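Local structure of plasmodesmata-located protein 5 (Arabidopsis thaliana, 6GRE) at residues G23-F35 / F47-Y61. The protein modulates cell-to-cell trafficking in plants, restricting plasmodesmal permeability through callose deposition during salicylic acid-triggered immune responses. Sequence-based numbering, arbitrary orientation. Where two conformers were deposited one is given.
Sequences GYETNLNSLLSSF and FTVPTGKPEPTVTVY
V60 faces helix 23-35 from its strand and divides its two methyls between partners. CG2 lies over one face of the Y24 ring, 3.9 Å from the centroid, a CH-pi contact, and also touches N27 CB. CG1, anti to the backbone N (chi1 -160°), turns to L31 CD2 at 3.7 Å and to the Y24 hydroxyl. A beta-branched valine suits an extended strand, and its two methyls fit among Y24, N27, L28 and L31 on the helix. The two branches of L31 likewise serve different partners: while CD2 meets V60, CD1 presses on F47 CB at 3.3 Å, and V49 CG2 packs against the L31 CB.

Farther along the helix the aromatic rings of F35 and F47 meet obliquely, planes at 58° and centroids 5.4 Å apart, with F47 CD1 at the F35 edge. S34, small enough to let the F47 ring lie close, touches F47 CE2 through its CB and returns its hydroxyl to S30 O.

One polar bond crosses the contact. N27 ND2 donates to V58 O at 3.0 Å, almost straight at 178°; the acceptor lies in the amide plane, although the donor stands above the plane of the V58 carbonyl. Asparagine suits this place: its short amide reaches a loop carbonyl, while V49 CG1 packs beside its OD1 and P50 CD beside its ND2. At the helix start, G23 leaves room for V58 CG1, 4.0 Å from its CA.

Helix 23-38 thus lies on one face of the first Gnk2-homologous domain's antiparallel sheet, over edge strand 44-49, to which it runs roughly antiparallel, and its neighbour 60-66; the two strands pair through V49 and V60. Y24 hydrogen-bonds to Y94 O, L28 and L31 continue onto Y107 of strand 103-108, and F35 reaches V79 of helix 72-90.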
ATOM      1  N   GLY A  23      -6.259 -24.663   9.969  1.00 20.44           N
ATOM      2  CA  GLY A  23      -5.170 -24.014  10.606  1.00 19.32           C
ATOM      3  C   GLY A  23      -4.840 -22.684   9.922  1.00 18.55           C
ATOM      4  O   GLY A  23      -4.464 -21.746  10.609  1.00 18.70           O
ATOM      5  N   TYR A  24      -4.889 -22.678   8.592  1.00 20.23           N
ATOM      6  CA  TYR A  24      -4.599 -21.433   7.839  1.00 19.42           C
ATOM      7  C   TYR A  24      -5.532 -20.323   8.323  1.00 20.17           C
ATOM      8  O   TYR A  24      -5.043 -19.226   8.655  1.00 20.17           O
ATOM      9  CB  TYR A  24      -4.716 -21.623   6.331  1.00 19.98           C
ATOM     10  CG  TYR A  24      -4.171 -20.442   5.577  1.00 21.84           C
ATOM     11  CD1 TYR A  24      -2.826 -20.384   5.297  1.00 21.36           C
ATOM     12  CD2 TYR A  24      -4.957 -19.349   5.270  1.00 20.52           C
ATOM     13  CE1 TYR A  24      -2.286 -19.303   4.623  1.00 22.50           C
ATOM     14  CE2 TYR A  24      -4.432 -18.252   4.609  1.00 20.53           C
ATOM     15  CZ  TYR A  24      -3.089 -18.236   4.292  1.00 22.82           C
ATOM     16  OH  TYR A  24      -2.516 -17.192   3.607  1.00 22.27           O
ATOM     17  N   GLU A  25      -6.846 -20.588   8.370  1.00 19.54           N
ATOM     18  CA  GLU A  25      -7.835 -19.586   8.794  1.00 19.71           C
ATOM     19  C   GLU A  25      -7.479 -19.105  10.202  1.00 18.97           C
ATOM     20  O   GLU A  25      -7.444 -17.916  10.483  1.00 18.62           O
ATOM     21  CB  GLU A  25      -9.263 -20.114   8.784  1.00 20.82           C
ATOM     22  CG  GLU A  25     -10.265 -19.040   9.194  1.00 23.66           C
ATOM     23  CD  GLU A  25     -11.717 -19.468   9.156  1.00 27.93           C
ATOM     24  OE1 GLU A  25     -11.971 -20.625   9.423  1.00 33.14           O
ATOM     25  OE2 GLU A  25     -12.572 -18.635   8.812  1.00 34.66           O
ATOM     26  N   THR A  26      -7.186 -20.036  11.123  1.00 18.17           N
ATOM     27  CA  THR A  26      -6.899 -19.681  12.479  1.00 17.49           C
ATOM     28  C   THR A  26      -5.610 -18.850  12.555  1.00 19.34           C
ATOM     29  O   THR A  26      -5.532 -17.865  13.274  1.00 19.80           O
ATOM     30  CB  THR A  26      -6.783 -20.937  13.361  1.00 18.43           C
ATOM     31  OG1 THR A  26      -8.024 -21.615  13.216  1.00 18.96           O
ATOM     32  CG2 THR A  26      -6.480 -20.607  14.801  1.00 17.63           C
ATOM     33  N   ASN A  27      -4.587 -19.261  11.808  1.00 19.25           N
ATOM     34  CA  ASN A  27      -3.309 -18.545  11.797  1.00 19.62           C
ATOM     35  C   ASN A  27      -3.474 -17.137  11.188  1.00 19.68           C
ATOM     36  O   ASN A  27      -2.872 -16.190  11.677  1.00 19.43           O
ATOM     37  CB  ASN A  27      -2.229 -19.384  11.106  1.00 21.44           C
ATOM     38  CG  ASN A  27      -1.804 -20.576  11.951  1.00 22.79           C
ATOM     39  OD1 ASN A  27      -1.944 -20.558  13.171  1.00 22.72           O
ATOM     40  ND2 ASN A  27      -1.216 -21.568  11.312  1.00 25.24           N
ATOM     41  N   LEU A  28      -4.279 -17.044  10.142  1.00 19.00           N
ATOM     42  CA  LEU A  28      -4.584 -15.744   9.499  1.00 18.98           C
ATOM     43  C   LEU A  28      -5.207 -14.794  10.526  1.00 19.41           C
ATOM     44  O   LEU A  28      -4.800 -13.632  10.667  1.00 18.45           O
ATOM     45  CB  LEU A  28      -5.509 -15.977   8.312  1.00 18.85           C
ATOM     46  CG  LEU A  28      -6.061 -14.716   7.643  1.00 19.05           C
ATOM     47  CD1 LEU A  28      -4.921 -13.772   7.236  1.00 19.49           C
ATOM     48  CD2 LEU A  28      -6.933 -15.067   6.455  1.00 19.90           C
ATOM     49  N   ASN A  29      -6.209 -15.278  11.267  1.00 19.93           N
ATOM     50  CA  ASN A  29      -6.875 -14.423  12.231  1.00 19.64           C
ATOM     51  C   ASN A  29      -5.894 -13.987  13.307  1.00 20.95           C
ATOM     52  O   ASN A  29      -5.917 -12.824  13.741  1.00 21.39           O
ATOM     53  CB  ASN A  29      -8.141 -15.059  12.801  1.00 20.72           C
ATOM     54  CG  ASN A  29      -9.234 -15.150  11.765  1.00 23.16           C
ATOM     55  OD1 ASN A  29      -9.333 -14.290  10.894  1.00 26.24           O
ATOM     56  ND2 ASN A  29     -10.063 -16.184  11.823  1.00 23.50           N
ATOM     57  N   SER A  30      -4.998 -14.891  13.719  1.00 21.02           N
ATOM     58  CA  SER A  30      -3.963 -14.534  14.684  0.60 22.11           C
ATOM     59  C   SER A  30      -3.018 -13.493  14.083  1.00 21.48           C
ATOM     60  O   SER A  30      -2.627 -12.567  14.770  1.00 23.58           O
ATOM     61  CB  SER A  30      -3.175 -15.731  15.171  0.60 23.71           C
ATOM     62  OG  SER A  30      -4.037 -16.787  15.540  0.60 26.36           O
ATOM     63  N   LEU A  31      -2.637 -13.688  12.809  1.00 21.63           N
ATOM     64  CA  LEU A  31      -1.729 -12.748  12.110  1.00 22.92           C
ATOM     65  C   LEU A  31      -2.336 -11.340  12.139  1.00 23.93           C
ATOM     66  O   LEU A  31      -1.660 -10.357  12.485  1.00 23.46           O
ATOM     67  CB  LEU A  31      -1.523 -13.207  10.667  1.00 23.21           C
ATOM     68  CG  LEU A  31      -0.824 -12.174   9.767  1.00 24.81           C
ATOM     69  CD1 LEU A  31       0.645 -12.123  10.111  1.00 29.06           C
ATOM     70  CD2 LEU A  31      -1.011 -12.498   8.297  1.00 27.34           C
ATOM     71  N   LEU A  32      -3.606 -11.248  11.753  1.00 21.75           N
ATOM     72  CA  LEU A  32      -4.285  -9.945  11.621  1.00 22.44           C
ATOM     73  C   LEU A  32      -4.380  -9.225  12.967  1.00 24.29           C
ATOM     74  O   LEU A  32      -4.149  -8.022  13.024  1.00 23.32           O
ATOM     75  CB  LEU A  32      -5.663 -10.146  10.998  1.00 23.00           C
ATOM     76  CG  LEU A  32      -5.658 -10.669   9.569  1.00 25.86           C
ATOM     77  CD1 LEU A  32      -7.063 -10.958   9.091  1.00 25.18           C
ATOM     78  CD2 LEU A  32      -4.947  -9.699   8.631  1.00 27.68           C
ATOM     79  N   SER A  33      -4.661  -9.957  14.053  1.00 25.40           N
ATOM     80  CA  SER A  33      -4.704  -9.375  15.394  0.50 25.03           C
ATOM     81  C   SER A  33      -3.320  -8.843  15.779  1.00 26.89           C
ATOM     82  O   SER A  33      -3.187  -7.800  16.450  1.00 29.72           O
ATOM     83  CB  SER A  33      -5.201 -10.387  16.398  0.50 27.41           C
ATOM     84  OG  SER A  33      -6.571 -10.684  16.166  0.50 29.75           O
ATOM     85  N   SER A  34      -2.283  -9.560  15.356  1.00 26.16           N
ATOM     86  CA  SER A  34      -0.899  -9.168  15.612  1.00 28.16           C
ATOM     87  C   SER A  34      -0.556  -7.843  14.917  1.00 28.54           C
ATOM     88  O   SER A  34       0.235  -7.069  15.462  1.00 30.14           O
ATOM     89  CB  SER A  34       0.046 -10.229  15.188  1.00 29.62           C
ATOM     90  OG  SER A  34      -0.131 -11.355  16.028  1.00 36.12           O
ATOM     91  N   PHE A  35      -1.067  -7.653  13.696  1.00 27.13           N
ATOM     92  CA  PHE A  35      -0.859  -6.395  12.961  1.00 27.76           C
ATOM     93  C   PHE A  35      -1.335  -5.233  13.828  1.00 26.84           C
ATOM     94  O   PHE A  35      -0.627  -4.225  14.015  1.00 28.03           O
ATOM     95  CB  PHE A  35      -1.655  -6.331  11.653  1.00 23.32           C
ATOM     96  CG  PHE A  35      -1.222  -7.200  10.500  1.00 24.87           C
ATOM     97  CD1 PHE A  35       0.007  -7.830  10.458  1.00 24.32           C
ATOM     98  CD2 PHE A  35      -2.084  -7.362   9.427  1.00 23.83           C
ATOM     99  CE1 PHE A  35       0.383  -8.575   9.351  1.00 25.97           C
ATOM    100  CE2 PHE A  35      -1.721  -8.136   8.338  1.00 26.47           C
ATOM    101  CZ  PHE A  35      -0.493  -8.741   8.306  1.00 23.94           C
ATOM    102  N   PHE A  47       5.297 -10.482   9.501  1.00 22.51           N
ATOM    103  CA  PHE A  47       5.017 -11.558  10.450  0.60 23.49           C
ATOM    104  C   PHE A  47       4.839 -12.864   9.681  1.00 22.51           C
ATOM    105  O   PHE A  47       4.316 -12.858   8.563  1.00 20.85           O
ATOM    106  CB  PHE A  47       3.708 -11.322  11.201  0.60 24.80           C
ATOM    107  CG  PHE A  47       3.564 -10.002  11.920  0.60 26.09           C
ATOM    108  CD1 PHE A  47       3.306  -8.837  11.215  0.60 26.54           C
ATOM    109  CD2 PHE A  47       3.613  -9.935  13.303  0.60 28.02           C
ATOM    110  CE1 PHE A  47       3.166  -7.627  11.869  0.60 27.05           C
ATOM    111  CE2 PHE A  47       3.458  -8.724  13.961  0.60 28.07           C
ATOM    112  CZ  PHE A  47       3.239  -7.573  13.241  0.60 29.20           C
ATOM    113  N   THR A  48       5.202 -13.983  10.329  1.00 24.77           N
ATOM    114  CA  THR A  48       4.872 -15.314   9.894  1.00 24.67           C
ATOM    115  C   THR A  48       4.128 -15.986  11.053  1.00 24.16           C
ATOM    116  O   THR A  48       4.572 -15.842  12.173  1.00 25.49           O
ATOM    117  CB  THR A  48       6.130 -16.101   9.515  1.00 25.78           C
ATOM    118  OG1 THR A  48       6.917 -15.287   8.639  1.00 26.07           O
ATOM    119  CG2 THR A  48       5.828 -17.414   8.825  1.00 26.88           C
ATOM    120  N   VAL A  49       3.023 -16.681  10.759  1.00 22.98           N
ATOM    121  CA  VAL A  49       2.280 -17.484  11.747  1.00 23.66           C
ATOM    122  C   VAL A  49       2.028 -18.866  11.159  1.00 21.94           C
ATOM    123  O   VAL A  49       1.412 -18.997  10.112  1.00 22.40           O
ATOM    124  CB  VAL A  49       0.954 -16.814  12.172  1.00 25.51           C
ATOM    125  CG1 VAL A  49       0.236 -17.649  13.218  1.00 27.29           C
ATOM    126  CG2 VAL A  49       1.178 -15.402  12.693  1.00 26.72           C
ATOM    127  N   PRO A  50       2.468 -19.937  11.853  1.00 28.10           N
ATOM    128  CA  PRO A  50       3.172 -19.869  13.121  1.00 30.82           C
ATOM    129  C   PRO A  50       4.618 -19.355  13.005  1.00 32.28           C
ATOM    130  O   PRO A  50       5.197 -19.386  11.924  1.00 32.57           O
ATOM    131  CB  PRO A  50       3.193 -21.320  13.650  1.00 31.40           C
ATOM    132  CG  PRO A  50       2.357 -22.104  12.658  1.00 32.48           C
ATOM    133  CD  PRO A  50       2.399 -21.307  11.366  1.00 32.47           C
ATOM    134  N   THR A  51       5.176 -18.871  14.122  1.00 36.01           N
ATOM    135  CA  THR A  51       6.590 -18.496  14.223  1.00 44.30           C
ATOM    136  C   THR A  51       7.430 -19.767  14.387  1.00 48.37           C
ATOM    137  O   THR A  51       7.128 -20.598  15.229  1.00 55.28           O
ATOM    138  CB  THR A  51       6.837 -17.529  15.389  1.00 48.62           C
ATOM    139  OG1 THR A  51       6.570 -18.225  16.607  1.00 52.25           O
ATOM    140  CG2 THR A  51       5.982 -16.281  15.328  1.00 50.45           C
ATOM    141  N   GLY A  52       8.484 -19.898  13.577  1.00 49.89           N
ATOM    142  CA  GLY A  52       9.283 -21.123  13.491  1.00 51.62           C
ATOM    143  C   GLY A  52       9.348 -21.633  12.064  1.00 50.65           C
ATOM    144  O   GLY A  52       9.140 -20.868  11.129  1.00 54.72           O
ATOM    145  N   LYS A  53       9.636 -22.930  11.903  1.00 52.47           N
ATOM    146  CA  LYS A  53       9.763 -23.554  10.579  1.00 54.13           C
ATOM    147  C   LYS A  53       8.417 -23.473   9.864  1.00 50.38           C
ATOM    148  O   LYS A  53       7.378 -23.682  10.489  1.00 51.63           O
ATOM    149  CB  LYS A  53      10.211 -25.017  10.693  1.00 58.59           C
ATOM    150  CG  LYS A  53      11.718 -25.247  10.654  1.00 65.07           C
ATOM    151  CD  LYS A  53      12.287 -25.294   9.246  1.00 67.86           C
ATOM    152  CE  LYS A  53      13.776 -25.024   9.193  1.00 69.68           C
ATOM    153  NZ  LYS A  53      14.536 -25.954  10.062  1.00 72.39           N
ATOM    154  N   PRO A  54       8.384 -23.166   8.547  1.00 45.12           N
ATOM    155  CA  PRO A  54       7.135 -23.195   7.793  1.00 40.57           C
ATOM    156  C   PRO A  54       6.467 -24.565   7.967  1.00 37.07           C
ATOM    157  O   PRO A  54       7.134 -25.595   8.004  1.00 36.88           O
ATOM    158  CB  PRO A  54       7.538 -22.948   6.336  1.00 42.15           C
ATOM    159  CG  PRO A  54       8.874 -22.239   6.444  1.00 44.33           C
ATOM    160  CD  PRO A  54       9.525 -22.772   7.707  1.00 43.91           C
ATOM    161  N   GLU A  55       5.147 -24.545   8.121  1.00 34.89           N
ATOM    162  CA  GLU A  55       4.384 -25.750   8.200  1.00 32.70           C
ATOM    163  C   GLU A  55       3.607 -25.880   6.909  1.00 31.49           C
ATOM    164  O   GLU A  55       3.051 -24.904   6.408  1.00 30.05           O
ATOM    165  CB  GLU A  55       3.430 -25.722   9.393  1.00 33.43           C
ATOM    166  CG  GLU A  55       4.133 -25.675  10.732  1.00 34.22           C
ATOM    167  CD  GLU A  55       3.179 -25.621  11.914  1.00 36.79           C
ATOM    168  OE1 GLU A  55       3.625 -25.217  13.023  1.00 38.89           O
ATOM    169  OE2 GLU A  55       1.989 -25.989  11.718  1.00 30.63           O
ATOM    170  N   PRO A  56       3.530 -27.093   6.327  1.00 28.67           N
ATOM    171  CA  PRO A  56       2.741 -27.285   5.117  1.00 28.14           C
ATOM    172  C   PRO A  56       1.314 -26.742   5.301  1.00 28.66           C
ATOM    173  O   PRO A  56       0.676 -26.973   6.352  1.00 29.17           O
ATOM    174  CB  PRO A  56       2.752 -28.806   4.902  1.00 30.95           C
ATOM    175  CG  PRO A  56       3.978 -29.296   5.651  1.00 32.38           C
ATOM    176  CD  PRO A  56       4.198 -28.324   6.790  1.00 30.77           C
ATOM    177  N   THR A  57       0.871 -25.956   4.319  1.00 25.34           N
ATOM    178  CA  THR A  57      -0.513 -25.539   4.093  1.00 25.95           C
ATOM    179  C   THR A  57      -0.939 -24.375   5.019  1.00 24.59           C
ATOM    180  O   THR A  57      -1.592 -23.486   4.562  1.00 24.91           O
ATOM    181  CB  THR A  57      -1.486 -26.713   4.239  1.00 27.72           C
ATOM    182  OG1 THR A  57      -1.004 -27.777   3.407  1.00 30.96           O
ATOM    183  CG2 THR A  57      -2.902 -26.358   3.869  1.00 26.59           C
ATOM    184  N   VAL A  58      -0.565 -24.398   6.297  1.00 22.61           N
ATOM    185  CA  VAL A  58      -1.232 -23.582   7.331  1.00 20.97           C
ATOM    186  C   VAL A  58      -0.473 -22.280   7.619  1.00 23.39           C
ATOM    187  O   VAL A  58      -0.969 -21.420   8.341  1.00 21.90           O
ATOM    188  CB  VAL A  58      -1.393 -24.382   8.642  1.00 21.34           C
ATOM    189  CG1 VAL A  58      -2.246 -25.634   8.456  1.00 21.30           C
ATOM    190  CG2 VAL A  58      -0.057 -24.704   9.257  1.00 21.35           C
ATOM    191  N   THR A  59       0.759 -22.166   7.128  1.00 22.38           N
ATOM    192  CA  THR A  59       1.603 -21.018   7.454  1.00 23.06           C
ATOM    193  C   THR A  59       1.130 -19.792   6.659  1.00 20.89           C
ATOM    194  O   THR A  59       0.926 -19.880   5.460  1.00 22.58           O
ATOM    195  CB  THR A  59       3.077 -21.323   7.163  1.00 24.31           C
ATOM    196  OG1 THR A  59       3.488 -22.355   8.070  1.00 23.27           O
ATOM    197  CG2 THR A  59       3.984 -20.132   7.372  1.00 26.15           C
ATOM    198  N   VAL A  60       1.008 -18.675   7.370  1.00 21.21           N
ATOM    199  CA  VAL A  60       0.562 -17.379   6.801  0.60 20.44           C
ATOM    200  C   VAL A  60       1.695 -16.371   6.951  1.00 18.93           C
ATOM    201  O   VAL A  60       2.333 -16.300   7.949  1.00 18.90           O
ATOM    202  CB  VAL A  60      -0.685 -16.789   7.485  0.60 20.20           C
ATOM    203  CG1 VAL A  60      -1.351 -15.763   6.551  0.60 18.53           C
ATOM    204  CG2 VAL A  60      -1.662 -17.842   7.973  0.60 23.27           C
ATOM    205  N   TYR A  61       1.858 -15.541   5.919  1.00 18.57           N
ATOM    206  CA  TYR A  61       2.853 -14.495   5.860  1.00 19.72           C
ATOM    207  C   TYR A  61       2.119 -13.180   5.620  1.00 17.29           C
ATOM    208  O   TYR A  61       1.252 -13.113   4.771  1.00 19.14           O
ATOM    209  CB  TYR A  61       3.831 -14.737   4.709  1.00 20.47           C
ATOM    210  CG  TYR A  61       4.537 -16.072   4.760  1.00 21.26           C
ATOM    211  CD1 TYR A  61       3.929 -17.207   4.251  1.00 22.93           C
ATOM    212  CD2 TYR A  61       5.803 -16.192   5.305  1.00 23.68           C
ATOM    213  CE1 TYR A  61       4.562 -18.439   4.292  1.00 24.07           C
ATOM    214  CE2 TYR A  61       6.453 -17.418   5.351  1.00 25.15           C
ATOM    215  CZ  TYR A  61       5.824 -18.542   4.841  1.00 25.46           C
ATOM    216  OH  TYR A  61       6.459 -19.757   4.904  1.00 28.15           O
TER